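Local coordinates for protein kappa-carrageenase (Zobellia galactanivorans, PDB 5OCR) that probably hydrolyses kappa-carrageenan, through the glycoside hydrolase family 16 part of a longer marine bacterial enzyme modelled in this chain, at residues N78-G82 and G83-T87; W176-P179 and K180-P183; H153-D156 and I157-D161; T14-P17 and N18-W21. All coordinates share one frame; numbering follows the deposited sequence.

Contact 1. Residues N78-G82 and G83-T87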
loop_
_atom_site.group_PDB
_atom_site.type_symbol
_atom_site.label_atom_id
_atom_site.label_comp_id
_atom_site.label_asym_id
_atom_site.label_seq_id
_atom_site.Cartn_x
_atom_site.Cartn_y
_atom_site.Cartn_z
ATOM N N ASN A 78 -5.501 25.114 -6.468
ATOM C CA ASN A 78 -5.186 24.218 -7.567
ATOM C C ASN A 78 -3.763 24.496 -8.116
ATOM O O ASN A 78 -3.454 24.201 -9.248
ATOM C CB ASN A 78 -6.236 24.222 -8.705
ATOM C CG ASN A 78 -6.027 23.083 -9.702
ATOM O OD1 ASN A 78 -5.829 21.923 -9.309
ATOM N ND2 ASN A 78 -5.996 23.408 -10.981
ATOM N N THR A 79 -2.914 24.983 -7.240
ATOM C CA THR A 79 -1.560 25.383 -7.638
ATOM C C THR A 79 -0.641 24.179 -7.594
ATOM O O THR A 79 -0.501 23.568 -6.509
ATOM C CB THR A 79 -1.048 26.355 -6.607
ATOM O OG1 THR A 79 -1.867 27.515 -6.715
ATOM C CG2 THR A 79 0.346 26.736 -6.921
ATOM N N PRO A 80 -0.060 23.820 -8.767
ATOM C CA PRO A 80 0.868 22.676 -8.804
ATOM C C PRO A 80 2.108 22.868 -7.916
ATOM O O PRO A 80 2.638 24.012 -7.807
ATOM C CB PRO A 80 1.320 22.601 -10.276
ATOM C CG PRO A 80 0.929 23.890 -10.922
ATOM C CD PRO A 80 -0.206 24.486 -10.085
ATOM N N ASP A 81 2.621 21.747 -7.382
ATOM C CA ASP A 81 3.882 21.757 -6.708
ATOM C C ASP A 81 4.707 20.704 -7.374
ATOM O O ASP A 81 4.416 19.534 -7.198
ATOM C CB ASP A 81 3.623 21.350 -5.253
ATOM C CG ASP A 81 4.876 21.358 -4.416
ATOM O OD1 ASP A 81 5.870 22.018 -4.794
ATOM O OD2 ASP A 81 4.891 20.637 -3.413
ATOM N N GLY A 82 5.681 21.062 -8.208
ATOM C CA GLY A 82 6.466 19.980 -8.826
ATOM C C GLY A 82 5.621 19.042 -9.664
ATOM O O GLY A 82 5.761 17.803 -9.572
ATOM N N GLY A 83 4.700 19.632 -10.410
ATOM C CA GLY A 83 3.866 18.870 -11.392
ATOM C C GLY A 83 2.623 18.186 -10.766
ATOM O O GLY A 83 1.950 17.381 -11.443
ATOM N N THR A 84 2.361 18.400 -9.468
ATOM C CA THR A 84 1.287 17.648 -8.813
ATOM C C THR A 84 0.321 18.577 -8.076
ATOM O O THR A 84 0.680 19.721 -7.728
ATOM C CB THR A 84 1.846 16.600 -7.830
ATOM O OG1 THR A 84 2.507 17.202 -6.717
ATOM C CG2 THR A 84 2.838 15.704 -8.560
ATOM N N TYR A 85 -0.917 18.078 -7.924
ATOM C CA TYR A 85 -2.070 18.932 -7.490
ATOM C C TYR A 85 -2.713 18.517 -6.165
ATOM O O TYR A 85 -3.627 19.180 -5.640
ATOM C CB TYR A 85 -3.149 18.957 -8.574
ATOM C CG TYR A 85 -2.690 19.544 -9.876
ATOM C CD1 TYR A 85 -2.868 20.890 -10.123
ATOM C CD2 TYR A 85 -2.029 18.742 -10.828
ATOM C CE1 TYR A 85 -2.459 21.432 -11.309
ATOM C CE2 TYR A 85 -1.646 19.277 -12.031
ATOM C CZ TYR A 85 -1.831 20.626 -12.229
ATOM O OH TYR A 85 -1.417 21.236 -13.392
ATOM N N PHE A 86 -2.253 17.383 -5.627
ATOM C CA PHE A 86 -2.722 16.833 -4.322
ATOM C C PHE A 86 -1.569 16.474 -3.366
ATOM O O PHE A 86 -0.456 16.179 -3.819
ATOM C CB PHE A 86 -3.468 15.557 -4.639
ATOM C CG PHE A 86 -4.699 15.790 -5.424
ATOM C CD1 PHE A 86 -5.933 16.026 -4.762
ATOM C CD2 PHE A 86 -4.642 15.878 -6.841
ATOM C CE1 PHE A 86 -7.099 16.269 -5.522
ATOM C CE2 PHE A 86 -5.803 16.147 -7.584
ATOM C CZ PHE A 86 -7.018 16.331 -6.924
ATOM N N THR A 87 -1.887 16.397 -2.062
ATOM C CA THR A 87 -0.980 15.806 -1.090
ATOM C C THR A 87 -1.688 14.705 -0.340
ATOM O O THR A 87 -2.914 14.755 -0.164
ATOM C CB THR A 87 -0.373 16.868 -0.095
ATOM O OG1 THR A 87 -1.420 17.501 0.682
ATOM C CG2 THR A 87 0.460 17.928 -0.921
#

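Contact 2. Residues W176-P179 and K180-P183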
loop_
_atom_site.group_PDB
_atom_site.type_symbol
_atom_site.label_atom_id
_atom_site.label_comp_id
_atom_site.label_asym_id
_atom_site.label_seq_id
_atom_site.Cartn_x
_atom_site.Cartn_y
_atom_site.Cartn_z
ATOM N N TRP A 176 11.628 -4.283 -14.670
ATOM C CA TRP A 176 10.401 -4.424 -13.878
ATOM C C TRP A 176 9.681 -5.742 -14.161
ATOM O O TRP A 176 9.453 -6.146 -15.335
ATOM C CB TRP A 176 9.457 -3.264 -14.184
ATOM C CG TRP A 176 9.845 -2.043 -13.382
ATOM C CD1 TRP A 176 10.627 -0.975 -13.788
ATOM C CD2 TRP A 176 9.449 -1.752 -12.000
ATOM N NE1 TRP A 176 10.759 -0.048 -12.767
ATOM C CE2 TRP A 176 10.041 -0.471 -11.665
ATOM C CE3 TRP A 176 8.700 -2.428 -11.028
ATOM C CZ2 TRP A 176 9.885 0.115 -10.386
ATOM C CZ3 TRP A 176 8.500 -1.806 -9.763
ATOM C CH2 TRP A 176 9.112 -0.577 -9.450
ATOM N N LYS A 177 9.298 -6.431 -13.088
ATOM C CA LYS A 177 8.444 -7.617 -13.196
ATOM C C LYS A 177 7.105 -7.203 -12.543
ATOM O O LYS A 177 7.038 -7.015 -11.315
ATOM C CB LYS A 177 9.035 -8.798 -12.402
ATOM C CG LYS A 177 10.440 -9.249 -12.866
ATOM C CD LYS A 177 10.511 -9.589 -14.352
ATOM C CE LYS A 177 11.923 -10.005 -14.755
ATOM N NZ LYS A 177 12.066 -10.380 -16.222
ATOM N N ARG A 178 6.099 -6.957 -13.395
ATOM C CA ARG A 178 4.834 -6.344 -13.010
ATOM C C ARG A 178 3.794 -7.448 -12.904
ATOM O O ARG A 178 3.853 -8.439 -13.665
ATOM C CB ARG A 178 4.448 -5.290 -14.056
ATOM C CG ARG A 178 5.628 -4.368 -14.366
ATOM C CD ARG A 178 5.248 -3.059 -15.034
ATOM N NE ARG A 178 6.027 -1.914 -14.526
ATOM C CZ ARG A 178 6.960 -1.263 -15.202
ATOM N NH1 ARG A 178 7.287 -1.656 -16.424
ATOM N NH2 ARG A 178 7.569 -0.214 -14.656
ATOM N N PRO A 179 2.794 -7.266 -12.048
ATOM C CA PRO A 179 1.776 -8.317 -11.889
ATOM C C PRO A 179 1.067 -8.690 -13.183
ATOM O O PRO A 179 0.852 -9.867 -13.395
ATOM C CB PRO A 179 0.748 -7.652 -10.942
ATOM C CG PRO A 179 1.460 -6.539 -10.292
ATOM C CD PRO A 179 2.664 -6.161 -11.049
ATOM N N LYS A 180 0.760 -7.709 -14.066
ATOM C CA LYS A 180 -0.013 -8.026 -15.271
ATOM C C LYS A 180 0.859 -8.718 -16.282
ATOM O O LYS A 180 0.326 -9.305 -17.218
ATOM C CB LYS A 180 -0.663 -6.780 -15.860
ATOM C CG LYS A 180 -1.788 -6.278 -14.971
ATOM C CD LYS A 180 -2.434 -5.039 -15.575
ATOM C CE LYS A 180 -3.443 -4.501 -14.517
ATOM N NZ LYS A 180 -4.082 -3.227 -14.889
ATOM N N MET A 181 2.193 -8.639 -16.096
ATOM C CA MET A 181 3.158 -9.347 -17.000
ATOM C C MET A 181 3.368 -10.767 -16.562
ATOM O O MET A 181 3.603 -11.685 -17.388
ATOM C CB MET A 181 4.514 -8.632 -16.991
ATOM C CG MET A 181 4.339 -7.175 -17.374
ATOM S SD MET A 181 5.678 -6.320 -18.228
ATOM C CE MET A 181 4.681 -5.170 -19.195
ATOM N N TYR A 182 3.253 -10.986 -15.257
ATOM C CA TYR A 182 3.562 -12.307 -14.631
ATOM C C TYR A 182 2.427 -12.709 -13.679
ATOM O O TYR A 182 2.605 -12.823 -12.469
ATOM C CB TYR A 182 4.958 -12.282 -13.905
ATOM C CG TYR A 182 6.070 -12.070 -14.858
ATOM C CD1 TYR A 182 6.593 -13.190 -15.582
ATOM C CD2 TYR A 182 6.535 -10.793 -15.154
ATOM C CE1 TYR A 182 7.592 -12.986 -16.538
ATOM C CE2 TYR A 182 7.513 -10.592 -16.153
ATOM C CZ TYR A 182 8.027 -11.712 -16.792
ATOM O OH TYR A 182 8.961 -11.547 -17.763
ATOM N N PRO A 183 1.210 -12.878 -14.232
ATOM C CA PRO A 183 0.112 -12.849 -13.350
ATOM C C PRO A 183 0.025 -14.094 -12.455
ATOM O O PRO A 183 -0.421 -14.004 -11.262
ATOM C CB PRO A 183 -1.098 -12.797 -14.310
ATOM C CG PRO A 183 -0.580 -13.353 -15.608
ATOM C CD PRO A 183 0.785 -12.757 -15.651
#

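Contact 3. Residues H153-D156 and I157-D161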
loop_
_atom_site.group_PDB
_atom_site.type_symbol
_atom_site.label_atom_id
_atom_site.label_comp_id
_atom_site.label_asym_id
_atom_site.label_seq_id
_atom_site.Cartn_x
_atom_site.Cartn_y
_atom_site.Cartn_z
ATOM N N HIS A 153 -11.786 -7.050 -17.894
ATOM C CA HIS A 153 -12.623 -6.966 -16.677
ATOM C C HIS A 153 -12.389 -5.645 -15.973
ATOM O O HIS A 153 -11.250 -5.302 -15.597
ATOM C CB HIS A 153 -12.367 -8.158 -15.743
ATOM C CG HIS A 153 -13.502 -8.426 -14.762
ATOM N ND1 HIS A 153 -13.639 -7.737 -13.569
ATOM C CD2 HIS A 153 -14.577 -9.336 -14.817
ATOM C CE1 HIS A 153 -14.748 -8.181 -12.912
ATOM N NE2 HIS A 153 -15.329 -9.151 -13.668
ATOM N N GLN A 154 -13.474 -4.875 -15.777
ATOM C CA GLN A 154 -13.412 -3.662 -15.029
ATOM C C GLN A 154 -13.777 -3.927 -13.547
ATOM O O GLN A 154 -14.903 -4.374 -13.245
ATOM C CB GLN A 154 -14.401 -2.639 -15.633
ATOM C CG GLN A 154 -14.452 -1.369 -14.791
ATOM C CD GLN A 154 -13.117 -0.704 -14.685
ATOM O OE1 GLN A 154 -12.562 -0.261 -15.694
ATOM N NE2 GLN A 154 -12.568 -0.612 -13.459
ATOM N N ASP A 155 -12.863 -3.633 -12.604
ATOM C CA ASP A 155 -13.210 -3.841 -11.213
ATOM C C ASP A 155 -14.114 -2.712 -10.694
ATOM O O ASP A 155 -14.153 -1.599 -11.225
ATOM C CB ASP A 155 -11.938 -3.856 -10.356
ATOM C CG ASP A 155 -11.117 -5.170 -10.509
ATOM O OD1 ASP A 155 -11.565 -6.180 -11.182
ATOM O OD2 ASP A 155 -10.031 -5.237 -9.873
ATOM N N ASP A 156 -14.795 -3.006 -9.581
ATOM C CA ASP A 156 -15.625 -2.002 -8.884
ATOM C C ASP A 156 -15.163 -1.996 -7.425
ATOM O O ASP A 156 -14.082 -2.510 -7.102
ATOM C CB ASP A 156 -17.144 -2.295 -8.974
ATOM C CG ASP A 156 -17.540 -3.677 -8.392
ATOM O OD1 ASP A 156 -18.622 -4.246 -8.724
ATOM O OD2 ASP A 156 -16.806 -4.230 -7.538
ATOM N N ILE A 157 -15.927 -1.300 -6.591
ATOM C CA ILE A 157 -15.509 -1.031 -5.217
ATOM C C ILE A 157 -15.305 -2.353 -4.371
ATOM O O ILE A 157 -14.566 -2.360 -3.410
ATOM C CB ILE A 157 -16.517 -0.102 -4.549
ATOM C CG1 ILE A 157 -15.869 0.478 -3.280
ATOM C CG2 ILE A 157 -17.747 -0.871 -4.098
ATOM C CD1 ILE A 157 -15.989 1.969 -3.030
ATOM N N TYR A 158 -15.946 -3.451 -4.749
ATOM C CA TYR A 158 -15.832 -4.693 -3.960
ATOM C C TYR A 158 -14.535 -5.480 -4.255
ATOM O O TYR A 158 -14.180 -6.420 -3.523
ATOM C CB TYR A 158 -17.014 -5.577 -4.328
ATOM C CG TYR A 158 -18.324 -4.966 -3.849
ATOM C CD1 TYR A 158 -18.731 -5.118 -2.501
ATOM C CD2 TYR A 158 -19.148 -4.263 -4.722
ATOM C CE1 TYR A 158 -19.952 -4.571 -2.072
ATOM C CE2 TYR A 158 -20.359 -3.678 -4.262
ATOM C CZ TYR A 158 -20.721 -3.847 -2.968
ATOM O OH TYR A 158 -21.951 -3.331 -2.529
ATOM N N ASP A 159 -13.901 -5.136 -5.380
ATOM C CA ASP A 159 -12.679 -5.851 -5.805
ATOM C C ASP A 159 -11.448 -5.234 -5.125
ATOM O O ASP A 159 -11.316 -4.004 -5.075
ATOM C CB ASP A 159 -12.513 -5.742 -7.325
ATOM C CG ASP A 159 -13.708 -6.429 -8.072
ATOM O OD1 ASP A 159 -14.026 -7.595 -7.766
ATOM O OD2 ASP A 159 -14.335 -5.811 -8.975
ATOM N N MET A 160 -10.531 -6.117 -4.719
ATOM C CA MET A 160 -9.215 -5.622 -4.258
ATOM C C MET A 160 -8.065 -6.359 -4.870
ATOM O O MET A 160 -8.216 -7.449 -5.409
ATOM C CB MET A 160 -9.145 -5.602 -2.717
ATOM C CG MET A 160 -9.138 -7.014 -2.165
ATOM S SD MET A 160 -9.552 -6.962 -0.373
ATOM C CE MET A 160 -11.204 -6.320 -0.255
ATOM N N ASP A 161 -6.899 -5.723 -4.799
ATOM C CA ASP A 161 -5.698 -6.299 -5.402
ATOM C C ASP A 161 -4.666 -6.516 -4.326
ATOM O O ASP A 161 -4.577 -5.743 -3.370
ATOM C CB ASP A 161 -5.133 -5.285 -6.379
ATOM C CG ASP A 161 -6.150 -4.964 -7.492
ATOM O OD1 ASP A 161 -6.586 -5.940 -8.126
ATOM O OD2 ASP A 161 -6.569 -3.782 -7.666
HETATM O O HOH W 1 -9.162 -3.106 -8.546
HETATM O O HOH W 2 -9.676 -7.448 -7.920
HETATM O O HOH W 3 -11.574 -1.707 -6.819
#

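Contact 4. Residues T14-P17 and N18-W21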
loop_
_atom_site.group_PDB
_atom_site.type_symbol
_atom_site.label_atom_id
_atom_site.label_comp_id
_atom_site.label_asym_id
_atom_site.label_seq_id
_atom_site.Cartn_x
_atom_site.Cartn_y
_atom_site.Cartn_z
ATOM N N THR A 14 -2.746 -18.045 10.516
ATOM C CA THR A 14 -1.431 -18.342 9.913
ATOM C C THR A 14 -1.449 -19.719 9.263
ATOM O O THR A 14 -2.373 -20.527 9.527
ATOM C CB THR A 14 -0.278 -18.317 10.926
ATOM O OG1 THR A 14 -0.479 -19.430 11.827
ATOM C CG2 THR A 14 -0.248 -17.001 11.750
ATOM N N SER A 15 -0.418 -20.027 8.488
ATOM C CA SER A 15 -0.426 -21.242 7.687
ATOM C C SER A 15 -0.038 -22.456 8.518
ATOM O O SER A 15 -0.476 -23.555 8.221
ATOM C CB SER A 15 0.504 -21.085 6.527
ATOM O OG SER A 15 1.826 -21.141 7.002
ATOM N N ASN A 16 0.762 -22.245 9.561
ATOM C CA ASN A 16 1.264 -23.381 10.382
ATOM C C ASN A 16 1.115 -23.040 11.854
ATOM O O ASN A 16 1.923 -22.263 12.402
ATOM C CB ASN A 16 2.711 -23.638 10.008
ATOM C CG ASN A 16 3.277 -24.894 10.647
ATOM O OD1 ASN A 16 2.697 -25.449 11.579
ATOM N ND2 ASN A 16 4.448 -25.293 10.187
ATOM N N PRO A 17 0.077 -23.606 12.521
ATOM C CA PRO A 17 -0.142 -23.322 13.965
ATOM C C PRO A 17 1.056 -23.753 14.821
ATOM O O PRO A 17 1.126 -23.388 15.978
ATOM C CB PRO A 17 -1.412 -24.179 14.306
ATOM C CG PRO A 17 -1.290 -25.336 13.364
ATOM C CD PRO A 17 -0.802 -24.712 12.051
ATOM N N ASN A 18 2.020 -24.482 14.255
ATOM C CA ASN A 18 3.191 -24.844 15.050
ATOM C C ASN A 18 4.202 -23.712 15.195
ATOM O O ASN A 18 5.041 -23.752 16.092
ATOM C CB ASN A 18 3.834 -26.143 14.540
ATOM C CG ASN A 18 2.936 -27.348 14.778
ATOM O OD1 ASN A 18 2.003 -27.278 15.589
ATOM N ND2 ASN A 18 3.213 -28.454 14.088
ATOM N N ASP A 19 4.104 -22.672 14.328
ATOM C CA ASP A 19 4.968 -21.498 14.458
ATOM C C ASP A 19 4.697 -20.641 15.715
ATOM O O ASP A 19 3.554 -20.536 16.141
ATOM C CB ASP A 19 4.810 -20.616 13.206
ATOM C CG ASP A 19 5.338 -21.291 11.937
ATOM O OD1 ASP A 19 6.325 -22.072 11.986
ATOM O OD2 ASP A 19 4.812 -21.074 10.858
ATOM N N GLN A 20 5.733 -19.966 16.230
ATOM C CA GLN A 20 5.607 -19.073 17.372
ATOM C C GLN A 20 5.798 -17.673 16.832
ATOM O O GLN A 20 6.686 -17.481 15.992
ATOM C CB GLN A 20 6.770 -19.284 18.321
ATOM C CG GLN A 20 6.748 -20.630 19.020
ATOM C CD GLN A 20 5.708 -20.706 20.141
ATOM O OE1 GLN A 20 5.444 -19.724 20.875
ATOM N NE2 GLN A 20 5.137 -21.892 20.303
ATOM N N TRP A 21 5.014 -16.719 17.315
ATOM C CA TRP A 21 5.119 -15.326 16.759
ATOM C C TRP A 21 5.383 -14.328 17.847
ATOM O O TRP A 21 4.668 -14.325 18.858
ATOM C CB TRP A 21 3.818 -14.965 16.041
ATOM C CG TRP A 21 3.526 -15.867 14.884
ATOM C CD1 TRP A 21 2.680 -17.002 14.857
ATOM C CD2 TRP A 21 4.084 -15.730 13.538
ATOM N NE1 TRP A 21 2.696 -17.581 13.598
ATOM C CE2 TRP A 21 3.533 -16.854 12.743
ATOM C CE3 TRP A 21 4.967 -14.819 12.946
ATOM C CZ2 TRP A 21 3.843 -17.013 11.417
ATOM C CZ3 TRP A 21 5.265 -14.989 11.582
ATOM C CH2 TRP A 21 4.716 -16.056 10.855
HETATM O O HOH W 4 1.190 -20.051 13.743
HETATM O O HOH W 5 2.444 -20.063 10.223
#

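Contact 1. Residues N78-G82 and G83-T87
Asp81 and Thr84 face each other through their backbones. Asp81 N donates to Thr84 O at 2.8 Å, at 160° and in the carbonyl plane, whereas the return bond, Thr84 N to Asp81 O, stretches to 3.3 Å and comes from above the carbonyl plane. Pro80 CA adds a C-H...O contact of 3.2 Å to that Thr84 O. Gly82 and Gly83 fill the middle of this type I' turn, both at positive phi; a CB on Gly83 would run into Gly82 O. The turn lies in the surface connection between strands 67-74 and 86-97, antiparallel neighbours in the beta-jellyroll.

The apolar part is Pro80 on Tyr85: the two lie side by side, Pro80 CB over one face of the ring and CD 4.0 Å from Tyr85 CE1. Asn78 crosses the same ring at a slant: with CG turned away from its own N (chi1 -169°), OD1 packs 3.2 Å from Tyr85 CD1, the amide plane only 22° off the ring. Its amide is fixed by hydrogen bonds to His74 NE2 and Asn257 OD1. Replacing Asn78 with alanine would probably leave both partners without their mate and uncover part of Tyr85. Lys54 NZ binds Asp81 O and Thr84 OG1.

Contact 2. Residues W176-P179 and K180-P183
Arg178 and Pro179 are met by Lys180 to Tyr182 in a single helix-like turn of backbone, which carries the chain from the end of strand 173-177 into the short helix 183-186 of the jellyroll domain. Lys180 follows Pro179 at the start of the bend; in one of its two conformers the extended chain delivers NZ to Asp148 in a salt bridge, with Trp149 O as a further partner.

Met181 begins the gripping of Arg178 O. Its N lies 3.0 Å from Arg178 O, in a bent bond (136° at the hydrogen) that approaches from above the carbonyl plane. The side chains meet too, Met181 CG lying 3.8 Å from Arg178 CB, though each residue has a second conformer.

Tyr182, the N-cap of the helix, brings the second donor: its N reaches Arg178 O at 3.1 Å, nearly along the C=O axis, so two amides share one carbonyl oxygen. A weak bond also runs from Tyr182 N to Pro179 O at 3.2 Å. The tyrosine side chain reaches back beside Lys177. With CG anti to its own carbonyl carbon (chi1 -64°), the ring presents its edge to Arg178 O and sets CE2 3.6 Å from Lys177 CD, the two side chains passing at a slant. Lys177 bends at chi2 (-55°) in making this contact, and its NZ goes on to a salt bridge with Glu170.

Pro183 opens the helix and has no N-H to offer; instead its CA approaches Pro179 O at 3.1 Å in a C-H...O contact.

Contact 3. Residues H153-D156 and I157-D161
Asp156 and Asp159 bound a type I turn, with Asp159 N donating to Asp156 O at 3.1 Å from above the carbonyl plane. Their side chains reinforce it in both directions. Asp159 OD2 reaches back to accept from Asp156 N at 2.9 Å, an almost straight bond (163°) on the anti side of the carboxylate. Asp156 has its CG between its backbone N and carbonyl carbon (chi1 58°), folding OD2 forward over the turn to take Tyr158 N at 3.0 Å; the same oxygen lies at the edge of the Tyr158 ring.

The price is crowding of negative charge. Asp156 OD2 comes within 3.3 Å of Asp159 OD2, and Asp155 OD2 within 3.9 Å of Asp161 OD1. Arg191 answers the first pair with salt bridges to Asp156 OD1 and Asp159 OD1, Lys189 the second through Asp155 OD2 and Asp161 OD1, probably offsetting the repulsion. Water 1 lies 2.7 Å from Asp155 OD2 and 2.8 Å from Asp161 OD2, which Gln146 NE2 also holds. An Asx turn at Asp156 is thus laid over a type I beta turn, leading the chain from strand 153-154 into strand 159-170 of the family 16 jellyroll.

Contact 4. Residues T14-P17 and N18-W21
A type I beta turn from Asn16 to Asp19 reverses the N-terminal chain just ahead of strand 21-23. Asp19 N closes it on Asn16 O at 2.9 Å, a bond of 162° whose donor stands above the carbonyl plane. Asn16 adds a second link through its side chain: with CG anti to its backbone N (chi1 -172°), OD1 swings over the turn and accepts from Asn18 N, also at 2.9 Å. That bond makes an Asx turn inside the beta turn. A leucine at Asn16 would probably leave Asn18 N without this acceptor and the turn held by its backbone bond with less support.

Two waters bridge the turn. Water 5 accepts a hydrogen bond from Asn16 N at 2.8 Å and lies 2.7 Å from Asp19 OD2, tying the start of the turn to the side chain at its end. Water 4 is 2.6 Å from Thr14 OG1 and 2.7 Å from Asn16 O. It also accepts from Trp21 NE1 at 2.9 Å, in the plane of the indole. Thr14 and Trp21 run antiparallel alongside one another, the methyl CG2 of Thr14 coming 3.5 Å from Trp21 NE1. Through Trp21 the turn runs straight into strand 21-23, which pairs antiparallel with the C-terminal strand 273-285; the indole itself packs on Trp283 and Lys285 of that strand, and on Glu206.

All four contacts are local turns at strand ends, spread round the beta-jellyroll. Contacts 2 and 3 lie nearest each other, 18 Å between centres and about 7 Å between nearest atoms, on strands 173-177 and 159-170, which are antiparallel neighbours. Strand 159-170 also pairs with strand 134-144, which carries the ExDxxE motif that in family 16 holds the catalytic residues, probably so here; contact 3 thus leads into a strand beside it. Contact 1 lies 28 Å from contact 3, centre to centre; contact 4, in the N-terminal segment, is more remote, 46 Å between centres from contact 1 across the chain's centre. Other residues, among them Gly66 and Asp278, bind the two magnesium ions.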